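Local coordinates for putative acetoin utilization protein, acetoin dehydrogenase (Thermus thermophilus, PDB 5AWE) that is of unknown function but, with its paired CBS domains and ACT domain, probably senses a small-molecule ligand and may relate to acetoin utilization, at residues A[2-7]-A[88-93]. Residues are numbered along the deposited sequence; the frame is centred on the assembly and turned at random.
Sequences LVRDWM and VEADAP
In this CBS pair the N-terminal turn of the chain docks onto the type I beta turn E89-A92, which links strand 88-89 to helix 94-103, so that a segment largely of the first CBS sequence range packs against one of the second. V3 N donates to A92 O (2.9 Å), nearly in line with its C=O, and R4 N donates to A90 O (2.9 Å) on a lone pair in the carbonyl plane. L2 CA adds a CH...O contact to A92 O, and L2 CD2 lies 3.5 Å from D91 O. The branched V3 fits the buried side: with CG1 anti to the backbone N (chi1 177°), CG2 packs against A92 CB at 4.0 Å and also approaches V88. R4 suits the partly exposed margin, where its long chain, extended from CG to NE, carries the guanidinium across A90; the small A90 CB sits 3.3 Å above the centre of one face of the R4 guanidinium. A salt bridge from R4 NH2 to E113 holds the charged end. D5 OD2 accepts from L2 N, from above the carboxylate plane. Around the contact, V3 and A90 both touch V111 of strand 108-113, V3 also meets I121 of strand 116-122, and V88 leans on L100 of helix 94-103.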
loop_
_atom_site.group_PDB
_atom_site.type_symbol
_atom_site.label_atom_id
_atom_site.label_comp_id
_atom_site.label_asym_id
_atom_site.label_seq_id
_atom_site.Cartn_x
_atom_site.Cartn_y
_atom_site.Cartn_z
ATOM N N LEU A 2 0.502 -36.087 -26.278
ATOM C CA LEU A 2 1.468 -36.025 -25.195
ATOM C C LEU A 2 1.481 -34.623 -24.584
ATOM O O LEU A 2 1.036 -33.663 -25.208
ATOM C CB LEU A 2 2.850 -36.378 -25.735
ATOM C CG LEU A 2 2.949 -37.756 -26.379
ATOM C CD1 LEU A 2 4.389 -38.003 -26.817
ATOM C CD2 LEU A 2 2.504 -38.825 -25.382
ATOM N N VAL A 3 1.991 -34.510 -23.362
ATOM C CA VAL A 3 2.188 -33.203 -22.746
ATOM C C VAL A 3 3.127 -32.361 -23.610
ATOM O O VAL A 3 2.861 -31.181 -23.860
ATOM C CB VAL A 3 2.777 -33.353 -21.336
ATOM C CG1 VAL A 3 3.047 -31.985 -20.728
ATOM C CG2 VAL A 3 1.817 -34.151 -20.462
ATOM N N ARG A 4 4.211 -32.988 -24.077
ATOM C CA ARG A 4 5.140 -32.382 -25.035
ATOM C C ARG A 4 4.464 -31.565 -26.129
ATOM O O ARG A 4 4.930 -30.484 -26.465
ATOM C CB ARG A 4 5.993 -33.460 -25.719
ATOM C CG ARG A 4 7.043 -34.097 -24.837
ATOM C CD ARG A 4 8.118 -34.824 -25.651
ATOM N NE ARG A 4 9.075 -35.488 -24.769
ATOM C CZ ARG A 4 10.104 -34.879 -24.182
ATOM N NH1 ARG A 4 10.320 -33.583 -24.388
ATOM N NH2 ARG A 4 10.909 -35.559 -23.372
ATOM N N ASP A 5 3.383 -32.088 -26.700
ATOM C CA ASP A 5 2.822 -31.495 -27.906
ATOM C C ASP A 5 2.046 -30.230 -27.617
ATOM O O ASP A 5 1.643 -29.519 -28.544
ATOM C CB ASP A 5 1.895 -32.482 -28.621
ATOM C CG ASP A 5 2.554 -33.812 -28.872
ATOM O OD1 ASP A 5 3.756 -33.824 -29.217
ATOM O OD2 ASP A 5 1.869 -34.845 -28.712
ATOM N N TRP A 6 1.818 -29.947 -26.338
ATOM C CA TRP A 6 0.978 -28.816 -25.992
ATOM C C TRP A 6 1.606 -27.863 -24.985
ATOM O O TRP A 6 1.113 -26.744 -24.792
ATOM C CB TRP A 6 -0.371 -29.328 -25.491
ATOM C CG TRP A 6 -1.019 -30.229 -26.500
ATOM C CD1 TRP A 6 -0.885 -31.589 -26.597
ATOM C CD2 TRP A 6 -1.833 -29.827 -27.601
ATOM N NE1 TRP A 6 -1.562 -32.053 -27.695
ATOM C CE2 TRP A 6 -2.154 -30.994 -28.330
ATOM C CE3 TRP A 6 -2.325 -28.594 -28.044
ATOM C CZ2 TRP A 6 -2.945 -30.965 -29.477
ATOM C CZ3 TRP A 6 -3.113 -28.564 -29.188
ATOM C CH2 TRP A 6 -3.414 -29.744 -29.891
HETATM N N MSE A 7 2.702 -28.289 -24.362
HETATM C CA MSE A 7 3.383 -27.450 -23.378
HETATM C C MSE A 7 4.043 -26.233 -24.014
HETATM O O MSE A 7 4.365 -26.237 -25.200
HETATM C CB MSE A 7 4.444 -28.255 -22.630
HETATM C CG MSE A 7 5.693 -28.549 -23.434
HETATM SE SE MSE A 7 6.802 -29.654 -22.540
HETATM C CE MSE A 7 8.290 -29.421 -23.511
ATOM N N VAL A 88 4.085 -33.110 -14.321
ATOM C CA VAL A 88 3.864 -34.194 -15.272
ATOM C C VAL A 88 5.098 -34.401 -16.134
ATOM O O VAL A 88 5.856 -33.459 -16.393
ATOM C CB VAL A 88 2.688 -33.904 -16.232
ATOM C CG1 VAL A 88 1.445 -34.618 -15.765
ATOM C CG2 VAL A 88 2.451 -32.412 -16.325
ATOM N N GLU A 89 5.287 -35.634 -16.590
ATOM C CA GLU A 89 6.389 -35.951 -17.490
ATOM C C GLU A 89 6.041 -35.480 -18.896
ATOM O O GLU A 89 4.892 -35.565 -19.320
ATOM C CB GLU A 89 6.646 -37.458 -17.501
ATOM C CG GLU A 89 6.305 -38.155 -16.189
ATOM C CD GLU A 89 4.815 -38.449 -16.055
ATOM O OE1 GLU A 89 4.345 -39.428 -16.676
ATOM O OE2 GLU A 89 4.113 -37.707 -15.333
ATOM N N ALA A 90 7.036 -34.973 -19.612
ATOM C CA ALA A 90 6.825 -34.502 -20.975
ATOM C C ALA A 90 6.155 -35.582 -21.836
ATOM O O ALA A 90 5.279 -35.285 -22.652
ATOM C CB ALA A 90 8.164 -34.093 -21.590
ATOM N N ASP A 91 6.562 -36.831 -21.636
ATOM C CA ASP A 91 6.120 -37.932 -22.484
ATOM C C ASP A 91 4.823 -38.546 -22.001
ATOM O O ASP A 91 4.411 -39.588 -22.492
ATOM C CB ASP A 91 7.188 -39.028 -22.544
ATOM C CG ASP A 91 7.357 -39.749 -21.219
ATOM O OD1 ASP A 91 6.336 -40.153 -20.624
ATOM O OD2 ASP A 91 8.511 -39.917 -20.772
ATOM N N ALA A 92 4.182 -37.912 -21.031
ATOM C CA ALA A 92 2.928 -38.429 -20.500
ATOM C C ALA A 92 1.766 -38.108 -21.429
ATOM O O ALA A 92 1.846 -37.188 -22.254
ATOM C CB ALA A 92 2.664 -37.840 -19.130
ATOM N N PRO A 93 0.675 -38.885 -21.335
ATOM C CA PRO A 93 -0.453 -38.572 -22.217
ATOM C C PRO A 93 -1.051 -37.232 -21.791
ATOM O O PRO A 93 -1.081 -36.906 -20.604
ATOM C CB PRO A 93 -1.423 -39.737 -22.013
ATOM C CG PRO A 93 -1.024 -40.354 -20.714
ATOM C CD PRO A 93 0.447 -40.106 -20.543
#